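Local coordinates for PFC0360w protein (Plasmodium falciparum, PDB 3NI8), which probably activates the ATPase of the Hsp90 chaperone, as a member of the AHA1 family, at residues M19-T24 with N119-S124; S51-D56 with F63-G68; S69-F74 with K86-D91; K82-W87 with Y97-V102. All coordinates share one frame; numbering follows the deposited sequence. Where two conformers were deposited one is given.

Interaction 1. Residues M19-T24 with N119-S124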
# COMPACT_ATOMS: atom_id res chain seq x y z
N MET A 19 12.21 -11.55 -3.63
CA MET A 19 11.67 -10.39 -4.37
C MET A 19 10.16 -10.20 -4.15
O MET A 19 9.59 -9.20 -4.55
CB MET A 19 12.03 -10.46 -5.87
CG MET A 19 13.53 -10.35 -6.19
SD MET A 19 13.85 -10.37 -8.00
CE MET A 19 15.58 -9.88 -8.12
N SER A 20 9.53 -11.15 -3.49
CA SER A 20 8.15 -10.96 -3.11
C SER A 20 7.88 -11.23 -1.64
O SER A 20 8.64 -11.94 -0.97
CB SER A 20 7.26 -11.85 -3.97
OG SER A 20 7.78 -13.15 -3.95
N PHE A 21 6.78 -10.66 -1.15
CA PHE A 21 6.17 -11.10 0.11
C PHE A 21 4.67 -10.87 0.11
O PHE A 21 4.13 -10.02 -0.62
CB PHE A 21 6.82 -10.44 1.33
CG PHE A 21 6.61 -8.95 1.41
CD1 PHE A 21 5.44 -8.42 1.91
CD2 PHE A 21 7.60 -8.08 0.97
CE1 PHE A 21 5.24 -7.08 1.97
CE2 PHE A 21 7.40 -6.72 1.03
CZ PHE A 21 6.22 -6.22 1.53
N GLU A 22 4.00 -11.63 0.97
CA GLU A 22 2.56 -11.54 1.14
C GLU A 22 2.20 -11.24 2.61
O GLU A 22 2.73 -11.88 3.54
CB GLU A 22 1.93 -12.86 0.68
CG GLU A 22 0.44 -12.80 0.38
CD GLU A 22 -0.17 -14.19 0.14
OE1 GLU A 22 -0.05 -15.08 1.03
OE2 GLU A 22 -0.76 -14.39 -0.96
N ILE A 23 1.32 -10.26 2.81
CA ILE A 23 0.77 -9.99 4.14
C ILE A 23 -0.74 -10.18 4.12
O ILE A 23 -1.44 -9.61 3.27
CB ILE A 23 1.08 -8.56 4.64
CG1 ILE A 23 2.58 -8.29 4.64
CG2 ILE A 23 0.49 -8.35 6.05
CD1 ILE A 23 2.94 -6.79 4.53
N THR A 24 -1.24 -10.97 5.07
CA THR A 24 -2.68 -11.24 5.17
C THR A 24 -3.16 -10.80 6.54
O THR A 24 -2.53 -11.13 7.55
CB THR A 24 -2.99 -12.75 4.91
OG1 THR A 24 -2.66 -13.07 3.54
CG2 THR A 24 -4.44 -13.05 5.14
N ASN A 119 5.34 -7.76 -5.16
CA ASN A 119 6.22 -8.52 -6.08
C ASN A 119 7.25 -7.60 -6.71
O ASN A 119 7.10 -6.38 -6.68
CB ASN A 119 5.43 -9.11 -7.27
CG ASN A 119 4.37 -10.11 -6.86
OD1 ASN A 119 3.19 -9.93 -7.19
ND2 ASN A 119 4.77 -11.17 -6.16
N ASN A 120 8.26 -8.21 -7.34
CA ASN A 120 9.17 -7.50 -8.24
C ASN A 120 9.90 -6.40 -7.52
O ASN A 120 10.10 -5.31 -8.08
CB ASN A 120 8.43 -6.90 -9.46
CG ASN A 120 7.93 -7.97 -10.45
OD1 ASN A 120 8.18 -9.16 -10.29
ND2 ASN A 120 7.22 -7.52 -11.48
N ILE A 121 10.28 -6.69 -6.28
CA ILE A 121 11.10 -5.81 -5.45
C ILE A 121 12.57 -5.99 -5.84
O ILE A 121 13.10 -7.10 -5.77
CB ILE A 121 10.90 -6.15 -3.92
CG1 ILE A 121 9.44 -5.94 -3.48
CG2 ILE A 121 11.83 -5.32 -3.04
CD1 ILE A 121 9.04 -6.72 -2.24
N PRO A 122 13.25 -4.90 -6.24
CA PRO A 122 14.67 -4.98 -6.61
C PRO A 122 15.58 -5.41 -5.45
O PRO A 122 15.22 -5.25 -4.27
CB PRO A 122 15.02 -3.55 -7.07
CG PRO A 122 13.92 -2.67 -6.52
CD PRO A 122 12.68 -3.55 -6.45
N ALA A 123 16.75 -5.95 -5.79
CA ALA A 123 17.72 -6.46 -4.82
C ALA A 123 18.40 -5.31 -4.10
O ALA A 123 18.86 -5.46 -2.96
CB ALA A 123 18.77 -7.34 -5.53
N SER A 124 18.47 -4.16 -4.76
CA SER A 124 19.07 -2.98 -4.16
C SER A 124 18.60 -1.69 -4.83
O SER A 124 18.02 -1.71 -5.93
CB SER A 124 20.61 -3.09 -4.19
OG SER A 124 21.07 -3.11 -5.52
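Phe21 and Ile121 meet at the start of strand 21-27, an outermost strand of the antiparallel sheet that wraps round a long helix in this helix-grip, SRPBCC-type fold. Their side chains cross at about a right angle, and CD1 of Ile121 meets the ring obliquely, 3.7 Å from CE2 of Phe21. The phenylalanine starts out pointing away from the loop. With CG lodged between the backbone N and the carbonyl carbon (chi1 66°), the ring swings back far enough for this one methyl to touch it.

The same isoleucine packs against the backbone before it arrives at the ring. Its CD1 also lies 3.4 Å from the carbonyl oxygen of Met19, and that oxygen accepts the backbone N-H of Ile121. Ile121 N to Met19 O is 3.1 Å, with 164° at the hydrogen, and the donor lies in the carbonyl plane on a lone pair. Asn120, in a left-handed backbone conformation, turns the chain so that Ile121 can present its N-H.

Around this bond the edges are more open. Met19 runs its extended side chain along the loop, with CG 3.3 Å from Ile121 O. Inward, Phe21 rests on Cys136 and Ile121 on Val132, both of helix 132-150, and the Phe21 ring also meets that of His118. On the outer side the amide of Asn119 bends back toward the residue before the strand, its ND2 3.4 Å from CB of Ser20.

Interaction 2. Residues S51-D56 with F63-G68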
# COMPACT_ATOMS: atom_id res chain seq x y z
N SER A 51 2.25 13.66 6.71
CA SER A 51 2.91 13.94 5.40
C SER A 51 1.92 13.87 4.24
O SER A 51 1.14 12.92 4.17
CB SER A 51 4.04 12.96 5.11
OG SER A 51 4.97 12.92 6.16
N LEU A 52 1.97 14.84 3.34
CA LEU A 52 0.98 14.89 2.26
C LEU A 52 1.12 13.69 1.35
O LEU A 52 2.20 13.41 0.83
CB LEU A 52 1.03 16.20 1.45
CG LEU A 52 -0.20 16.56 0.57
CD1 LEU A 52 -1.58 16.44 1.27
CD2 LEU A 52 -0.06 17.95 -0.05
N ALA A 53 0.01 12.95 1.22
CA ALA A 53 -0.19 11.95 0.18
C ALA A 53 -0.90 12.66 -0.96
O ALA A 53 -1.82 13.42 -0.72
CB ALA A 53 -1.04 10.85 0.69
N GLU A 54 -0.44 12.44 -2.19
CA GLU A 54 -1.11 12.94 -3.39
C GLU A 54 -1.62 11.75 -4.22
O GLU A 54 -0.91 10.74 -4.39
CB GLU A 54 -0.20 13.86 -4.22
CG GLU A 54 0.11 15.23 -3.56
CD GLU A 54 1.19 16.05 -4.32
OE1 GLU A 54 1.95 15.51 -5.15
OE2 GLU A 54 1.27 17.28 -4.06
N VAL A 55 -2.85 11.88 -4.72
CA VAL A 55 -3.56 10.77 -5.35
C VAL A 55 -4.37 11.28 -6.52
O VAL A 55 -5.26 12.13 -6.36
CB VAL A 55 -4.54 10.06 -4.33
CG1 VAL A 55 -5.59 9.23 -5.05
CG2 VAL A 55 -3.79 9.18 -3.36
N ASP A 56 -4.05 10.78 -7.71
CA ASP A 56 -4.90 10.95 -8.88
C ASP A 56 -5.51 9.58 -9.14
O ASP A 56 -4.90 8.73 -9.82
CB ASP A 56 -4.09 11.47 -10.07
CG ASP A 56 -4.92 11.65 -11.33
OD1 ASP A 56 -6.18 11.74 -11.27
OD2 ASP A 56 -4.30 11.69 -12.41
N PHE A 63 0.47 8.54 -7.91
CA PHE A 63 0.38 8.78 -6.50
C PHE A 63 1.75 8.99 -5.91
O PHE A 63 2.75 8.55 -6.46
CB PHE A 63 -0.43 7.70 -5.74
CG PHE A 63 0.22 6.34 -5.70
CD1 PHE A 63 1.13 6.02 -4.70
CD2 PHE A 63 -0.12 5.37 -6.63
CE1 PHE A 63 1.73 4.75 -4.65
CE2 PHE A 63 0.45 4.10 -6.58
CZ PHE A 63 1.38 3.79 -5.59
N SER A 64 1.76 9.65 -4.76
CA SER A 64 2.98 10.01 -4.05
C SER A 64 2.67 10.02 -2.56
O SER A 64 1.65 10.57 -2.13
CB SER A 64 3.45 11.38 -4.50
OG SER A 64 4.11 12.04 -3.44
N LEU A 65 3.54 9.38 -1.78
CA LEU A 65 3.45 9.41 -0.32
C LEU A 65 4.74 10.02 0.25
O LEU A 65 5.82 9.89 -0.36
CB LEU A 65 3.31 7.98 0.19
CG LEU A 65 1.95 7.33 0.46
CD1 LEU A 65 0.83 7.84 -0.43
CD2 LEU A 65 2.09 5.83 0.33
N PHE A 66 4.62 10.64 1.43
CA PHE A 66 5.74 11.25 2.16
C PHE A 66 6.56 12.21 1.27
O PHE A 66 7.77 12.04 1.12
CB PHE A 66 6.67 10.17 2.78
CG PHE A 66 6.03 9.30 3.84
CD1 PHE A 66 5.83 9.78 5.14
CD2 PHE A 66 5.65 7.99 3.55
CE1 PHE A 66 5.23 8.97 6.13
CE2 PHE A 66 5.05 7.17 4.54
CZ PHE A 66 4.85 7.66 5.83
N SER A 67 5.89 13.19 0.68
CA SER A 67 6.51 14.17 -0.23
C SER A 67 7.34 13.57 -1.39
O SER A 67 8.40 14.12 -1.77
CB SER A 67 7.33 15.19 0.56
OG SER A 67 6.51 15.80 1.55
N GLY A 68 6.86 12.46 -1.95
CA GLY A 68 7.47 11.87 -3.12
C GLY A 68 8.56 10.86 -2.80
O GLY A 68 9.32 10.47 -3.68
O HOH W 1 2.12 10.23 2.71
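Phe63 sits across from Val55 in a short antiparallel hairpin, and its side chain leads from the strand pair into the protein interior. Its CB lies 3.4 Å from the carbonyl oxygen of Glu54 and 4.4 Å from CG2 of Val55. Beyond CB the chain turns, CG being set between the backbone N and the carbonyl carbon (chi1 67°), and the ring leaves the partner strand. It meets the ring of Phe74 with the planes at about 40°, and its tip, CZ, packs by Glu85 and Trp87.

Next to it, Glu54 and Ser64 form the hydrogen-bonded pair. Glu54 N reaches Ser64 O at 2.8 Å, and Ser64 N returns to Glu54 O at 2.9 Å. Past this pair the direct backbone bonds stop, although CB of Ala53 still touches CD1 of Leu65 at 3.7 Å; a water then links the chains, giving a hydrogen to Ser51 O and accepting one from Phe66 N at 2.8 Å. Ser51 closes the contact with OG 3.4 Å from CD1 of Phe66, while the positive phi values of residues 66-68 curl the chain toward the next strand.

Strand 54-55 ends the sheet on this side. Helix 41-47 packs on it through Leu44, which touches both Ala53 and Val55, and strand 70-78 flanks strand 62-65, with Ile70 against Leu65.

Interaction 3. Residues S69-F74 with K86-D91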
# COMPACT_ATOMS: atom_id res chain seq x y z
N SER A 69 8.65 10.46 -1.53
CA SER A 69 9.58 9.43 -1.09
C SER A 69 9.15 8.02 -1.55
O SER A 69 9.98 7.13 -1.74
CB SER A 69 9.71 9.45 0.43
OG SER A 69 10.47 10.59 0.83
N ILE A 70 7.84 7.85 -1.67
CA ILE A 70 7.23 6.68 -2.24
C ILE A 70 6.37 7.20 -3.41
O ILE A 70 5.55 8.12 -3.22
CB ILE A 70 6.36 5.94 -1.19
CG1 ILE A 70 7.24 5.34 -0.09
CG2 ILE A 70 5.49 4.86 -1.84
CD1 ILE A 70 6.47 4.51 0.98
N LEU A 71 6.59 6.68 -4.60
CA LEU A 71 5.74 7.01 -5.75
C LEU A 71 5.27 5.79 -6.51
O LEU A 71 5.80 4.68 -6.34
CB LEU A 71 6.38 8.04 -6.68
CG LEU A 71 7.69 7.80 -7.43
CD1 LEU A 71 7.80 8.81 -8.62
CD2 LEU A 71 8.86 7.96 -6.47
N GLY A 72 4.24 5.99 -7.30
CA GLY A 72 3.63 4.91 -8.01
C GLY A 72 2.58 5.41 -8.96
O GLY A 72 2.52 6.59 -9.28
N GLU A 73 1.77 4.48 -9.41
CA GLU A 73 0.79 4.68 -10.46
C GLU A 73 -0.23 3.54 -10.36
O GLU A 73 0.13 2.36 -10.23
CB GLU A 73 1.50 4.66 -11.80
CG GLU A 73 0.59 4.51 -13.02
CD GLU A 73 1.36 4.48 -14.34
OE1 GLU A 73 0.78 4.06 -15.38
OE2 GLU A 73 2.56 4.88 -14.33
N PHE A 74 -1.50 3.91 -10.34
CA PHE A 74 -2.60 2.95 -10.34
C PHE A 74 -2.73 2.30 -11.71
O PHE A 74 -2.76 2.99 -12.73
CB PHE A 74 -3.93 3.63 -9.98
CG PHE A 74 -3.92 4.30 -8.62
CD1 PHE A 74 -3.91 3.53 -7.46
CD2 PHE A 74 -3.96 5.69 -8.50
CE1 PHE A 74 -3.93 4.15 -6.19
CE2 PHE A 74 -3.98 6.33 -7.23
CZ PHE A 74 -3.96 5.54 -6.08
N LYS A 86 1.92 0.15 -9.88
CA LYS A 86 3.39 0.32 -9.92
C LYS A 86 3.75 1.13 -8.66
O LYS A 86 3.00 2.01 -8.25
CB LYS A 86 3.84 1.09 -11.15
CG LYS A 86 3.31 0.58 -12.50
CD LYS A 86 4.42 0.49 -13.56
CE LYS A 86 4.91 1.87 -14.02
NZ LYS A 86 3.78 2.57 -14.69
N TRP A 87 4.89 0.84 -8.06
CA TRP A 87 5.21 1.32 -6.72
C TRP A 87 6.72 1.27 -6.52
O TRP A 87 7.34 0.21 -6.67
CB TRP A 87 4.54 0.39 -5.70
CG TRP A 87 4.50 0.83 -4.24
CD1 TRP A 87 3.41 1.32 -3.56
CD2 TRP A 87 5.57 0.77 -3.27
NE1 TRP A 87 3.73 1.57 -2.25
CE2 TRP A 87 5.04 1.24 -2.03
CE3 TRP A 87 6.91 0.36 -3.32
CZ2 TRP A 87 5.82 1.32 -0.86
CZ3 TRP A 87 7.69 0.43 -2.16
CH2 TRP A 87 7.13 0.91 -0.94
N LYS A 88 7.31 2.41 -6.15
CA LYS A 88 8.74 2.45 -5.81
C LYS A 88 9.01 3.45 -4.68
O LYS A 88 8.21 4.34 -4.44
CB LYS A 88 9.60 2.77 -7.04
CG LYS A 88 9.42 4.20 -7.57
CD LYS A 88 10.07 4.45 -8.94
CE LYS A 88 11.59 4.47 -8.85
NZ LYS A 88 12.15 3.90 -10.10
N PHE A 89 10.13 3.26 -3.98
CA PHE A 89 10.77 4.33 -3.22
C PHE A 89 11.57 5.13 -4.24
O PHE A 89 12.09 4.56 -5.21
CB PHE A 89 11.73 3.77 -2.18
CG PHE A 89 11.07 3.19 -0.96
CD1 PHE A 89 10.63 4.02 0.08
CD2 PHE A 89 10.97 1.81 -0.81
CE1 PHE A 89 10.04 3.48 1.22
CE2 PHE A 89 10.39 1.25 0.34
CZ PHE A 89 9.92 2.08 1.35
N ARG A 90 11.68 6.45 -4.05
CA ARG A 90 12.34 7.26 -5.05
C ARG A 90 13.83 6.98 -5.18
O ARG A 90 14.46 7.42 -6.13
CB ARG A 90 12.06 8.75 -4.87
CG ARG A 90 12.75 9.43 -3.74
CD ARG A 90 12.28 10.87 -3.70
NE ARG A 90 13.07 11.68 -2.77
CZ ARG A 90 13.65 12.84 -3.09
NH1 ARG A 90 13.51 13.35 -4.32
NH2 ARG A 90 14.36 13.49 -2.17
N ASP A 91 14.39 6.25 -4.23
CA ASP A 91 15.82 5.98 -4.21
C ASP A 91 16.20 4.68 -4.95
O ASP A 91 17.38 4.35 -5.05
CB ASP A 91 16.35 5.97 -2.78
CG ASP A 91 15.84 4.81 -1.99
OD1 ASP A 91 14.63 4.75 -1.72
OD2 ASP A 91 16.66 3.94 -1.62
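Strands 70-78 and 82-89 form a beta hairpin, running almost exactly antiparallel, with 173° between the directions of their paired segments, and Ile70 packs between two aromatic residues of the partner strand. Its CG2 lies 3.7 Å from CE2 of Trp87, while CG1 comes within 3.6 Å of CE1 of Phe89, whose side chain runs alongside it. Gly72 lies opposite Trp87 and lets the backbones close up, its CA only 3.0 Å from Lys86 O.

The other face carries charged side chains beside a leucine. Glu73, fully extended, and Lys86, bent along its length, run side by side and join in a salt bridge of 2.6 Å between OE2 and NZ. The amine meets the carboxylate from well above its plane, 68° out. Leu71 pairs with Lys88 through two backbone bonds, the shorter being Lys88 N to Leu71 O at 2.7 Å. CD2 of Leu71 crosses at about a right angle to CB of Arg90, 3.7 Å away, while the amine of Lys88 turns off to the carbonyl oxygen of Asn93.

Strand 62-65 lies on the far side of 70-78, where Ser69 and Ile70 both face Leu65 in a classic beta bulge. Helix 132-150 covers the aromatic face, with Cys136 against both Trp87 and Phe89.

Interaction 4. Residues K82-W87 with Y97-V102. With IPA (isopropyl alcohol), chain B.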
# COMPACT_ATOMS: atom_id res chain seq x y z
N LYS A 82 -10.31 -4.81 -5.38
CA LYS A 82 -8.90 -4.92 -5.81
C LYS A 82 -8.34 -3.60 -6.33
O LYS A 82 -9.04 -2.80 -6.99
CB LYS A 82 -8.77 -5.97 -6.94
CG LYS A 82 -7.58 -6.91 -6.89
CD LYS A 82 -7.31 -7.50 -8.28
CE LYS A 82 -6.88 -8.98 -8.27
NZ LYS A 82 -5.69 -9.30 -9.20
N ILE A 83 -7.07 -3.38 -6.02
CA ILE A 83 -6.24 -2.38 -6.69
C ILE A 83 -4.90 -3.01 -7.05
O ILE A 83 -4.48 -3.96 -6.42
CB ILE A 83 -6.06 -1.07 -5.87
CG1 ILE A 83 -5.77 -1.36 -4.41
CG2 ILE A 83 -7.30 -0.21 -5.96
CD1 ILE A 83 -5.40 -0.12 -3.60
N VAL A 84 -4.28 -2.51 -8.11
CA VAL A 84 -2.93 -2.90 -8.53
C VAL A 84 -2.15 -1.63 -8.83
O VAL A 84 -2.69 -0.67 -9.40
CB VAL A 84 -2.94 -3.81 -9.80
CG1 VAL A 84 -1.51 -4.30 -10.12
CG2 VAL A 84 -3.91 -4.99 -9.63
N GLU A 85 -0.88 -1.62 -8.45
CA GLU A 85 -0.04 -0.41 -8.57
C GLU A 85 1.34 -0.75 -9.09
O GLU A 85 1.85 -1.82 -8.77
CB GLU A 85 0.14 0.25 -7.20
CG GLU A 85 -1.19 0.65 -6.54
CD GLU A 85 -1.04 1.06 -5.10
OE1 GLU A 85 0.07 0.97 -4.52
OE2 GLU A 85 -2.05 1.48 -4.53
N LYS A 86 1.92 0.15 -9.88
CA LYS A 86 3.39 0.32 -9.92
C LYS A 86 3.75 1.13 -8.66
O LYS A 86 3.00 2.01 -8.25
CB LYS A 86 3.84 1.09 -11.15
CG LYS A 86 3.31 0.58 -12.50
CD LYS A 86 4.42 0.49 -13.56
CE LYS A 86 4.91 1.87 -14.02
NZ LYS A 86 3.78 2.57 -14.69
N TRP A 87 4.89 0.84 -8.06
CA TRP A 87 5.21 1.32 -6.72
C TRP A 87 6.72 1.27 -6.52
O TRP A 87 7.34 0.21 -6.67
CB TRP A 87 4.54 0.39 -5.70
CG TRP A 87 4.50 0.83 -4.24
CD1 TRP A 87 3.41 1.32 -3.56
CD2 TRP A 87 5.57 0.77 -3.27
NE1 TRP A 87 3.73 1.57 -2.25
CE2 TRP A 87 5.04 1.24 -2.03
CE3 TRP A 87 6.91 0.36 -3.32
CZ2 TRP A 87 5.82 1.32 -0.86
CZ3 TRP A 87 7.69 0.43 -2.16
CH2 TRP A 87 7.13 0.91 -0.94
N TYR A 97 10.50 -0.65 -10.73
CA TYR A 97 9.16 -0.46 -10.18
C TYR A 97 8.68 -1.80 -9.65
O TYR A 97 8.70 -2.79 -10.38
CB TYR A 97 8.20 0.01 -11.27
CG TYR A 97 7.97 1.50 -11.32
CD1 TYR A 97 7.13 2.14 -10.39
CD2 TYR A 97 8.58 2.30 -12.30
CE1 TYR A 97 6.90 3.53 -10.43
CE2 TYR A 97 8.37 3.70 -12.35
CZ TYR A 97 7.52 4.30 -11.41
OH TYR A 97 7.30 5.66 -11.46
N SER A 98 8.25 -1.85 -8.40
CA SER A 98 7.65 -3.07 -7.89
C SER A 98 6.15 -3.09 -8.24
O SER A 98 5.62 -2.12 -8.81
CB SER A 98 7.88 -3.19 -6.38
OG SER A 98 7.09 -2.25 -5.68
N THR A 99 5.48 -4.18 -7.90
CA THR A 99 4.05 -4.30 -8.11
C THR A 99 3.39 -4.57 -6.78
O THR A 99 3.76 -5.52 -6.07
CB THR A 99 3.73 -5.48 -9.05
OG1 THR A 99 4.40 -5.29 -10.29
CG2 THR A 99 2.25 -5.63 -9.30
N VAL A 100 2.42 -3.73 -6.44
CA VAL A 100 1.61 -3.95 -5.26
C VAL A 100 0.18 -4.30 -5.69
O VAL A 100 -0.43 -3.60 -6.49
CB VAL A 100 1.63 -2.73 -4.29
CG1 VAL A 100 0.62 -2.94 -3.13
CG2 VAL A 100 3.04 -2.50 -3.74
N THR A 101 -0.33 -5.41 -5.17
CA THR A 101 -1.71 -5.81 -5.41
C THR A 101 -2.38 -5.89 -4.06
O THR A 101 -1.82 -6.48 -3.12
CB THR A 101 -1.75 -7.21 -6.07
OG1 THR A 101 -1.02 -7.17 -7.31
CG2 THR A 101 -3.19 -7.64 -6.32
N VAL A 102 -3.56 -5.31 -3.92
CA VAL A 102 -4.25 -5.34 -2.64
C VAL A 102 -5.66 -5.83 -2.88
O VAL A 102 -6.40 -5.26 -3.69
CB VAL A 102 -4.28 -3.95 -1.91
CG1 VAL A 102 -4.59 -4.13 -0.39
CG2 VAL A 102 -2.97 -3.17 -2.10
C1 IPA B . -1.51 4.63 -2.46
C2 IPA B . -1.22 3.15 -2.21
C3 IPA B . -0.35 2.84 -0.99
O2 IPA B . -2.43 2.43 -2.16
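The next beta hairpin of the sheet pairs strands 82-89 and 98-106, in antiparallel register from Ile83 with Val102 to Trp87 with Ser98. At its Tyr97 end, Lys86 lies across the tyrosine: CE stands 4.0 Å from the ring centroid, over the face, in a CH-pi contact, while the backbone N of Trp87 sits at the ring edge, 3.5 Å from CD1. The lysine amine goes on to its salt bridge with Glu73, and is at most weakly attracted to the ring.

The carbonyl oxygen of Trp87 takes two bonds from one residue. Ser98 N lies 2.8 Å and Ser98 OG 2.7 Å from Trp87 O, on opposite faces of the carbonyl plane; the hydroxyl can do this because it is turned between its own backbone N and carbonyl carbon (chi1 72°). That hydroxyl is also bonded to NE2 of His118. On the same face of the sheet, CG2 of Val100 rests over the five-membered ring of Trp87, 3.7 Å from CG, and CG1 of Ile83 packs on CB of Val102 beneath Phe38.

Buried Glu85 has OE2 2.6 Å from O2 of an isopropanol whose single proton Phe38 O could also accept. Burial probably raises the pKa; a protonated Glu85 would let both contacts be hydrogen bonds. The alcohol, probably from the crystallisation liquor, may mark a pocket with a polar spot in its wall.

All four contacts belong to one antiparallel sheet. Along the chain, interactions 2, 3 and 4 follow in turn as hairpins between neighbouring strands, while interaction 1 joins the start of the chain to the loop after strand 111-119 and so brackets them. Interactions 3 and 4 share strand 82-89, with Lys86 and Trp87 in both, and their centres are 10 Å apart. Interaction 2 is likewise 10 Å from interaction 3, joined by backbone bonds such as Leu65 N to Ile70 O. Interactions 1 and 2, near the sheet's two outer strands, lie 21 Å apart. Interaction 4 bridges them: Thr99 bonds to Asn119, and Glu85 and Trp87 touch Phe63, so one continuous sheet backs the helices.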